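Side-chain contacts in putative glycoside hydrolase (Parabacteroides distasonis ATCC 8503, PDB 3GYC), which probably hydrolyses glycosidic bonds in carbohydrates, as a putative glycoside hydrolase of a cellulase-like family: residues Ala53-Ala58 with Leu230-Ile235; Ile63-Met68 with Asp121-Lys126; Leu158-Glu161 with Ser166-Pro169. All coordinates share one frame; numbering follows the deposited sequence.

Contact 1. Residues Ala53-Ala58 with Leu230-Ile235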
loop_
_atom_site.group_PDB
_atom_site.type_symbol
_atom_site.label_atom_id
_atom_site.label_comp_id
_atom_site.label_asym_id
_atom_site.label_seq_id
_atom_site.Cartn_x
_atom_site.Cartn_y
_atom_site.Cartn_z
ATOM N N ALA A 53 -5.251 -11.420 -0.111
ATOM C CA ALA A 53 -5.003 -10.359 0.865
ATOM C C ALA A 53 -5.328 -8.997 0.201
ATOM O O ALA A 53 -5.241 -8.855 -1.020
ATOM C CB ALA A 53 -3.526 -10.396 1.383
ATOM N N ILE A 54 -5.724 -8.023 1.011
ATOM C CA ILE A 54 -6.035 -6.669 0.568
ATOM C C ILE A 54 -5.459 -5.698 1.592
ATOM O O ILE A 54 -5.480 -5.969 2.779
ATOM C CB ILE A 54 -7.569 -6.450 0.500
ATOM C CG1 ILE A 54 -8.251 -7.554 -0.320
ATOM C CG2 ILE A 54 -7.908 -5.118 -0.067
ATOM C CD1 ILE A 54 -9.844 -7.558 -0.236
ATOM N N ARG A 55 -4.906 -4.601 1.116
ATOM C CA ARG A 55 -4.433 -3.511 1.961
ATOM C C ARG A 55 -5.467 -2.378 1.852
ATOM O O ARG A 55 -5.773 -1.920 0.755
ATOM C CB ARG A 55 -3.067 -3.050 1.478
ATOM C CG ARG A 55 -2.572 -1.817 2.149
ATOM C CD ARG A 55 -1.401 -1.296 1.501
ATOM N NE ARG A 55 -0.955 -0.059 2.099
ATOM C CZ ARG A 55 -0.452 0.969 1.423
ATOM N NH1 ARG A 55 -0.386 0.941 0.083
ATOM N NH2 ARG A 55 -0.092 2.065 2.071
ATOM N N ILE A 56 -6.063 -1.949 2.970
ATOM C CA ILE A 56 -7.061 -0.928 2.881
ATOM C C ILE A 56 -6.788 0.195 3.877
ATOM O O ILE A 56 -6.064 0.041 4.867
ATOM C CB ILE A 56 -8.493 -1.438 3.131
ATOM C CG1 ILE A 56 -8.671 -2.026 4.551
ATOM C CG2 ILE A 56 -8.936 -2.431 2.118
ATOM C CD1 ILE A 56 -10.108 -2.388 4.892
ATOM N N ASP A 57 -7.414 1.306 3.588
ATOM C CA ASP A 57 -7.418 2.422 4.531
ATOM C C ASP A 57 -8.505 2.135 5.578
ATOM O O ASP A 57 -9.678 1.874 5.223
ATOM C CB ASP A 57 -7.701 3.726 3.804
ATOM C CG ASP A 57 -7.415 4.947 4.686
ATOM O OD1 ASP A 57 -7.519 4.849 5.929
ATOM O OD2 ASP A 57 -6.988 5.972 4.130
ATOM N N ALA A 58 -8.119 2.189 6.860
ATOM C CA ALA A 58 -9.023 1.924 8.002
ATOM C C ALA A 58 -9.695 3.229 8.516
ATOM O O ALA A 58 -10.564 3.152 9.396
ATOM C CB ALA A 58 -8.242 1.291 9.144
ATOM N N LEU A 230 8.027 -5.482 9.879
ATOM C CA LEU A 230 8.112 -5.775 8.457
ATOM C C LEU A 230 8.349 -4.479 7.685
ATOM O O LEU A 230 8.204 -3.389 8.234
ATOM C CB LEU A 230 6.837 -6.432 7.935
ATOM C CG LEU A 230 5.516 -5.702 8.083
ATOM C CD1 LEU A 230 4.618 -5.798 6.832
ATOM C CD2 LEU A 230 4.753 -6.167 9.340
ATOM N N TYR A 231 8.702 -4.582 6.415
ATOM C CA TYR A 231 8.857 -3.401 5.614
ATOM C C TYR A 231 7.820 -3.508 4.487
ATOM O O TYR A 231 7.681 -4.576 3.852
ATOM C CB TYR A 231 10.269 -3.226 4.987
ATOM C CG TYR A 231 11.469 -3.379 5.879
ATOM C CD1 TYR A 231 11.424 -3.082 7.239
ATOM C CD2 TYR A 231 12.703 -3.765 5.336
ATOM C CE1 TYR A 231 12.555 -3.234 8.037
ATOM C CE2 TYR A 231 13.834 -3.883 6.120
ATOM C CZ TYR A 231 13.757 -3.601 7.457
ATOM O OH TYR A 231 14.871 -3.748 8.211
ATOM N N GLU A 232 7.071 -2.426 4.275
ATOM C CA GLU A 232 6.112 -2.337 3.173
ATOM C C GLU A 232 6.725 -1.256 2.296
ATOM O O GLU A 232 6.638 -0.100 2.636
ATOM C CB GLU A 232 4.697 -2.005 3.673
ATOM C CG GLU A 232 3.544 -2.486 2.728
ATOM C CD GLU A 232 3.084 -1.492 1.665
ATOM O OE1 GLU A 232 2.614 -0.396 2.041
ATOM O OE2 GLU A 232 3.106 -1.819 0.455
ATOM N N HIS A 233 7.390 -1.636 1.200
ATOM C CA HIS A 233 8.123 -0.685 0.405
ATOM C C HIS A 233 7.526 -0.580 -0.982
ATOM O O HIS A 233 7.231 -1.584 -1.621
ATOM C CB HIS A 233 9.610 -1.022 0.341
ATOM C CG HIS A 233 10.453 0.201 0.177
ATOM N ND1 HIS A 233 10.918 0.916 1.259
ATOM C CD2 HIS A 233 10.794 0.907 -0.924
ATOM C CE1 HIS A 233 11.562 1.985 0.824
ATOM N NE2 HIS A 233 11.493 2.008 -0.497
ATOM N N HIS A 234 7.315 0.655 -1.429
ATOM C CA HIS A 234 6.690 0.897 -2.721
ATOM C C HIS A 234 7.783 1.068 -3.769
ATOM O O HIS A 234 8.712 1.834 -3.563
ATOM C CB HIS A 234 5.761 2.111 -2.645
ATOM C CG HIS A 234 4.708 1.992 -1.578
ATOM N ND1 HIS A 234 3.911 3.053 -1.194
ATOM C CD2 HIS A 234 4.341 0.941 -0.795
ATOM C CE1 HIS A 234 3.053 2.642 -0.271
ATOM N NE2 HIS A 234 3.316 1.377 0.018
ATOM N N ILE A 235 7.677 0.314 -4.867
ATOM C CA ILE A 235 8.735 0.249 -5.886
ATOM C C ILE A 235 8.163 0.320 -7.277
ATOM O O ILE A 235 7.434 -0.571 -7.698
ATOM C CB ILE A 235 9.531 -1.079 -5.798
ATOM C CG1 ILE A 235 10.272 -1.180 -4.481
ATOM C CG2 ILE A 235 10.593 -1.207 -6.923
ATOM C CD1 ILE A 235 10.945 -2.549 -4.247
#
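Arg-55 and Glu-232 face each other across the interior with a charge pairing that does not depend on a directed N-H bond. Carboxylate atom OE1 of Glu-232 sits over the middle of one guanidinium face, 3.4 Å from Arg-55 CZ, and the two planes are turned 46° apart. Arg-55 NE is 3.6 Å from that same OE1, yet the oxygen lies well out of the guanidinium plane and no N-H points at it, so this salt bridge works by electrostatics alone. CG of Arg-55 stands anti to the backbone N (chi1 172°) and the chain continues extended to NE, which carries the charged end far from its strand. The two terminal nitrogens serve other partners: NH1 forms a salt bridge with Glu-305 and NH2 a hydrogen bond with Asn-160.

The segments carry strands 53-57 and 231-232, second and sixth of the TIM barrel's parallel sheet, and Arg-55 spans the space between them.

Glu-232 has directed bonds too. His-234 NE2 donates to Glu-232 OE1 at 2.8 Å, an angle of 159° at the hydrogen, meeting the oxygen on its syn side but tilted from the carboxylate plane. Thr-304 binds OE2, while ND1 of the histidine pairs with Glu-161, so both ring nitrogens are engaged.

Contact without bonding completes the set, with Arg-55 NH1 3.7 Å from His-234 NE2. Exchanging Arg-55 for a methionine would probably leave the Glu-232 and Glu-305 carboxylates without their shared positive mate and Asn-160 without its donor.

Contact 2. Residues Ile63-Met68 with Asp121-Lys126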
loop_
_atom_site.group_PDB
_atom_site.type_symbol
_atom_site.label_atom_id
_atom_site.label_comp_id
_atom_site.label_asym_id
_atom_site.label_seq_id
_atom_site.Cartn_x
_atom_site.Cartn_y
_atom_site.Cartn_z
ATOM N N ILE A 63 -12.800 7.015 12.706
ATOM C CA ILE A 63 -13.418 6.080 13.634
ATOM C C ILE A 63 -13.200 6.531 15.085
ATOM O O ILE A 63 -14.114 6.394 15.894
ATOM C CB ILE A 63 -12.910 4.629 13.456
ATOM C CG1 ILE A 63 -13.463 4.045 12.151
ATOM C CG2 ILE A 63 -13.304 3.784 14.691
ATOM C CD1 ILE A 63 -13.023 2.632 11.819
ATOM N N ALA A 64 -12.038 7.120 15.393
ATOM C CA ALA A 64 -11.729 7.541 16.750
ATOM C C ALA A 64 -12.503 8.789 17.141
ATOM O O ALA A 64 -12.764 9.010 18.333
ATOM C CB ALA A 64 -10.211 7.734 16.949
ATOM N N GLU A 65 -12.883 9.605 16.167
ATOM C CA GLU A 65 -13.659 10.813 16.454
ATOM C C GLU A 65 -15.130 10.482 16.581
ATOM O O GLU A 65 -15.737 10.804 17.575
ATOM C CB GLU A 65 -13.492 11.863 15.360
ATOM C CG GLU A 65 -12.147 12.536 15.344
ATOM C CD GLU A 65 -12.093 13.844 16.115
ATOM O OE1 GLU A 65 -13.154 14.397 16.490
ATOM O OE2 GLU A 65 -10.963 14.349 16.317
ATOM N N ASN A 66 -15.712 9.891 15.541
ATOM C CA ASN A 66 -17.125 9.500 15.550
ATOM C C ASN A 66 -17.360 8.365 14.546
ATOM O O ASN A 66 -17.566 8.620 13.361
ATOM C CB ASN A 66 -18.021 10.704 15.260
ATOM C CG ASN A 66 -19.482 10.403 15.496
ATOM O OD1 ASN A 66 -19.899 9.229 15.550
ATOM N ND2 ASN A 66 -20.272 11.445 15.632
ATOM N N PRO A 67 -17.359 7.105 15.030
ATOM C CA PRO A 67 -17.412 5.961 14.127
ATOM C C PRO A 67 -18.612 5.867 13.210
ATOM O O PRO A 67 -18.463 5.407 12.058
ATOM C CB PRO A 67 -17.353 4.745 15.053
ATOM C CG PRO A 67 -17.383 5.259 16.446
ATOM C CD PRO A 67 -17.584 6.720 16.440
HETATM N N MSE A 68 -19.766 6.363 13.638
HETATM C CA MSE A 68 -20.934 6.230 12.804
HETATM C C MSE A 68 -21.366 7.494 12.111
HETATM O O MSE A 68 -22.358 7.483 11.400
HETATM C CB MSE A 68 -22.052 5.549 13.561
HETATM C CG MSE A 68 -21.630 4.157 14.043
HETATM SE SE MSE A 68 -23.201 3.290 14.727
HETATM C CE MSE A 68 -24.029 4.754 15.731
ATOM N N ASP A 121 -13.536 19.069 8.315
ATOM C CA ASP A 121 -13.014 19.586 9.579
ATOM C C ASP A 121 -11.572 19.155 9.853
ATOM O O ASP A 121 -11.032 19.430 10.921
ATOM C CB ASP A 121 -13.919 19.138 10.701
ATOM C CG ASP A 121 -15.325 19.631 10.515
ATOM O OD1 ASP A 121 -15.513 20.826 10.231
ATOM O OD2 ASP A 121 -16.256 18.824 10.676
ATOM N N GLU A 122 -10.964 18.474 8.899
ATOM C CA GLU A 122 -9.580 18.058 8.960
ATOM C C GLU A 122 -9.208 17.494 10.330
ATOM O O GLU A 122 -8.242 17.941 10.950
ATOM C CB GLU A 122 -8.678 19.248 8.586
ATOM C CG GLU A 122 -8.962 19.753 7.180
ATOM C CD GLU A 122 -7.917 20.710 6.643
ATOM O OE1 GLU A 122 -7.186 21.351 7.437
ATOM O OE2 GLU A 122 -7.853 20.843 5.388
ATOM N N VAL A 123 -9.940 16.470 10.765
ATOM C CA VAL A 123 -9.713 15.927 12.111
ATOM C C VAL A 123 -8.329 15.264 12.325
ATOM O O VAL A 123 -7.812 15.239 13.458
ATOM C CB VAL A 123 -10.882 15.022 12.613
ATOM C CG1 VAL A 123 -12.193 15.811 12.624
ATOM C CG2 VAL A 123 -10.984 13.731 11.846
ATOM N N CYS A 124 -7.680 14.843 11.250
ATOM C CA CYS A 124 -6.377 14.203 11.402
ATOM C C CYS A 124 -5.284 15.125 11.911
ATOM O O CYS A 124 -4.308 14.639 12.445
ATOM C CB CYS A 124 -5.898 13.563 10.099
ATOM S SG CYS A 124 -5.601 14.783 8.818
ATOM N N LEU A 125 -5.444 16.440 11.751
ATOM C CA LEU A 125 -4.431 17.399 12.191
ATOM C C LEU A 125 -4.254 17.395 13.727
ATOM O O LEU A 125 -3.242 17.857 14.236
ATOM C CB LEU A 125 -4.756 18.815 11.676
ATOM C CG LEU A 125 -4.840 18.962 10.148
ATOM C CD1 LEU A 125 -5.299 20.348 9.755
ATOM C CD2 LEU A 125 -3.516 18.587 9.457
ATOM N N LYS A 126 -5.224 16.841 14.451
ATOM C CA LYS A 126 -5.165 16.750 15.911
ATOM C C LYS A 126 -4.161 15.701 16.403
ATOM O O LYS A 126 -3.710 15.749 17.537
ATOM C CB LYS A 126 -6.518 16.339 16.457
ATOM C CG LYS A 126 -7.641 17.229 16.081
ATOM C CD LYS A 126 -8.846 16.825 16.853
ATOM C CE LYS A 126 -10.077 17.479 16.327
ATOM N NZ LYS A 126 -11.174 17.162 17.256
#
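One face of the Glu-65 carboxylate is covered by Val-123, whose CG1 stands 4.0 Å from CD of the glutamate, while Lys-126 brings its ammonium to the two oxygens. The contact belongs to the outer part of a TIM barrel: it joins the segment carrying helix 60-65, which follows the second strand, to a 3-10 turn in the loop after the third. That turn is closed by the backbone bond from Lys-126 N to Val-123 O (3.2 Å), and its three-residue spacing presents both side chains to the same glutamate, one apolar and one charged. Glu-65 bends sharply at chi2 (-94°), which lays the carboxylate across the valine; its CG meets Val-123 CG2 at 3.9 Å, and Trp-71 touches both side chains. The charged half is a salt bridge between two exposed residues. Lys-126, extended beyond CG, crosses Glu-65 at a slant, and its methylenes pass close to the carboxylate before the nitrogen does: CD approaches OE2 to 3.3 Å. The grip is lopsided, since the bond from Lys-126 NZ to Glu-65 OE1 is weak at 3.5 Å, whereas OE2 accepts from NZ through its syn lone pair at 3.0 Å.

Contact 3. Residues Leu158-Glu161 with Ser166-Pro169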
loop_
_atom_site.group_PDB
_atom_site.type_symbol
_atom_site.label_atom_id
_atom_site.label_comp_id
_atom_site.label_asym_id
_atom_site.label_seq_id
_atom_site.Cartn_x
_atom_site.Cartn_y
_atom_site.Cartn_z
ATOM N N LEU A 158 0.957 2.368 10.276
ATOM C CA LEU A 158 0.448 3.628 10.838
ATOM C C LEU A 158 0.349 4.770 9.876
ATOM O O LEU A 158 -0.293 5.765 10.199
ATOM C CB LEU A 158 1.218 4.052 12.115
ATOM C CG LEU A 158 0.733 3.346 13.391
ATOM C CD1 LEU A 158 0.960 1.867 13.315
ATOM C CD2 LEU A 158 1.424 3.910 14.652
ATOM N N CYS A 159 0.993 4.673 8.715
ATOM C CA CYS A 159 0.858 5.716 7.714
ATOM C C CYS A 159 1.461 5.374 6.366
ATOM O O CYS A 159 2.661 5.085 6.285
ATOM C CB CYS A 159 1.555 6.994 8.205
ATOM S SG CYS A 159 1.120 8.376 7.156
ATOM N N ASN A 160 0.630 5.412 5.313
ATOM C CA ASN A 160 1.098 5.266 3.949
ATOM C C ASN A 160 2.215 6.237 3.626
ATOM O O ASN A 160 2.059 7.440 3.827
ATOM C CB ASN A 160 -0.032 5.551 2.973
ATOM C CG ASN A 160 0.431 5.551 1.526
ATOM O OD1 ASN A 160 0.699 4.482 0.942
ATOM N ND2 ASN A 160 0.512 6.751 0.925
ATOM N N GLU A 161 3.327 5.722 3.090
ATOM C CA GLU A 161 4.434 6.568 2.586
ATOM C C GLU A 161 4.892 7.631 3.549
ATOM O O GLU A 161 5.055 8.822 3.223
ATOM C CB GLU A 161 4.079 7.142 1.219
ATOM C CG GLU A 161 3.911 5.992 0.236
ATOM C CD GLU A 161 3.444 6.373 -1.151
ATOM O OE1 GLU A 161 2.890 7.491 -1.330
ATOM O OE2 GLU A 161 3.610 5.499 -2.052
ATOM N N SER A 166 1.443 14.886 2.341
ATOM C CA SER A 166 0.104 14.625 1.805
ATOM C C SER A 166 -0.670 13.714 2.737
ATOM O O SER A 166 -1.887 13.829 2.846
ATOM C CB SER A 166 0.153 13.894 0.456
ATOM O OG SER A 166 0.810 14.669 -0.521
ATOM N N TRP A 167 0.033 12.788 3.380
ATOM C CA TRP A 167 -0.639 11.795 4.226
ATOM C C TRP A 167 -0.461 12.081 5.717
ATOM O O TRP A 167 -1.358 11.784 6.512
ATOM C CB TRP A 167 -0.140 10.377 3.883
ATOM C CG TRP A 167 0.125 10.231 2.419
ATOM C CD1 TRP A 167 1.317 10.000 1.844
ATOM C CD2 TRP A 167 -0.815 10.412 1.345
ATOM N NE1 TRP A 167 1.196 9.981 0.481
ATOM C CE2 TRP A 167 -0.103 10.249 0.145
ATOM C CE3 TRP A 167 -2.195 10.678 1.284
ATOM C CZ2 TRP A 167 -0.715 10.346 -1.103
ATOM C CZ3 TRP A 167 -2.798 10.785 0.034
ATOM C CH2 TRP A 167 -2.056 10.605 -1.135
ATOM N N ALA A 168 0.677 12.672 6.090
ATOM C CA ALA A 168 0.990 12.959 7.503
ATOM C C ALA A 168 1.252 14.461 7.719
ATOM O O ALA A 168 2.375 14.868 8.073
ATOM C CB ALA A 168 2.181 12.127 7.954
ATOM N N PRO A 169 0.222 15.299 7.494
ATOM C CA PRO A 169 0.379 16.744 7.743
ATOM C C PRO A 169 0.508 17.079 9.234
ATOM O O PRO A 169 1.034 18.150 9.605
ATOM C CB PRO A 169 -0.917 17.325 7.167
ATOM C CG PRO A 169 -1.878 16.237 7.181
ATOM C CD PRO A 169 -1.109 14.989 6.950
#
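Trp-167 packs back against Cys-159, Asn-160 and Glu-161 within the long loop that follows the fourth strand, 153-157, of the TIM barrel. An Asn-Glu pair at this place is familiar from clan GH-A glycosidases, where the glutamate is the acid/base; Asn-160 and Glu-161 are consistent with that pattern, though the role here is inferred. The side chain of Trp-167 can be followed outward from CB, which lies 4.0 Å from Cys-159 SG. At CD1 the ring meets the backbone, 3.3 Å from Asn-160 O. Further out, NE1 is 3.3 Å from Asn-160 ND2, but both are donors and no bond joins them. Next to it, CE2 is 3.6 Å from Asn-160 ND2. The amide nitrogen sits above one face, offset toward the rim, with amide and ring planes 75° apart. Ser-166 CB covers the centre of the opposite face, so the indole lies between serine and asparagine. Glu-161 OE1 approaches Trp-167 NE1 obliquely at 3.5 Å. The same oxygen takes a weak hydrogen bond from Asn-160 ND2. Asn-160 CG is anti to the backbone N (chi1 174°), which carries the amide over the indole face; its OD1 is bound by Arg-55, just as OE2 of Glu-161 is held by His-234. Trp-115 meets the indole edge-to-face and Trp-180 adjoins it. This aromatic cluster would suit a sugar-binding pocket; the ethanediol about 3 Å from the Trp-167 side chain probably comes from the crystallisation liquor. Before helix 169-172, Ala-168 occupies the N-cap position, its CB 4.0 Å from Cys-159 SG.

Overall arrangement
The chemistry of the three contacts differs with their depth. Measured from contact centre to chain centre, contact 1 lies about 3 Å away and contact 3 about 11 Å, both buried; contact 2, about 22 Å out, is partly exposed. Strand 53-57 of contact 1 leads straight into helix 60-65 of contact 2, while contact 3 lies within one loop after strand 153-157. Contacts 1 and 3 form one polar network through the Arg-55/Asn-160 and His-234/Glu-161 bonds. Contact 2 touches its neighbours by packing: Ile-63 CD1 against Ala-58 O, and Leu-125 CD2 against Pro-169 CG. Charges inside are thus shared among several partners, whereas the outer contact is a Glu-Lys salt bridge packed against a valine.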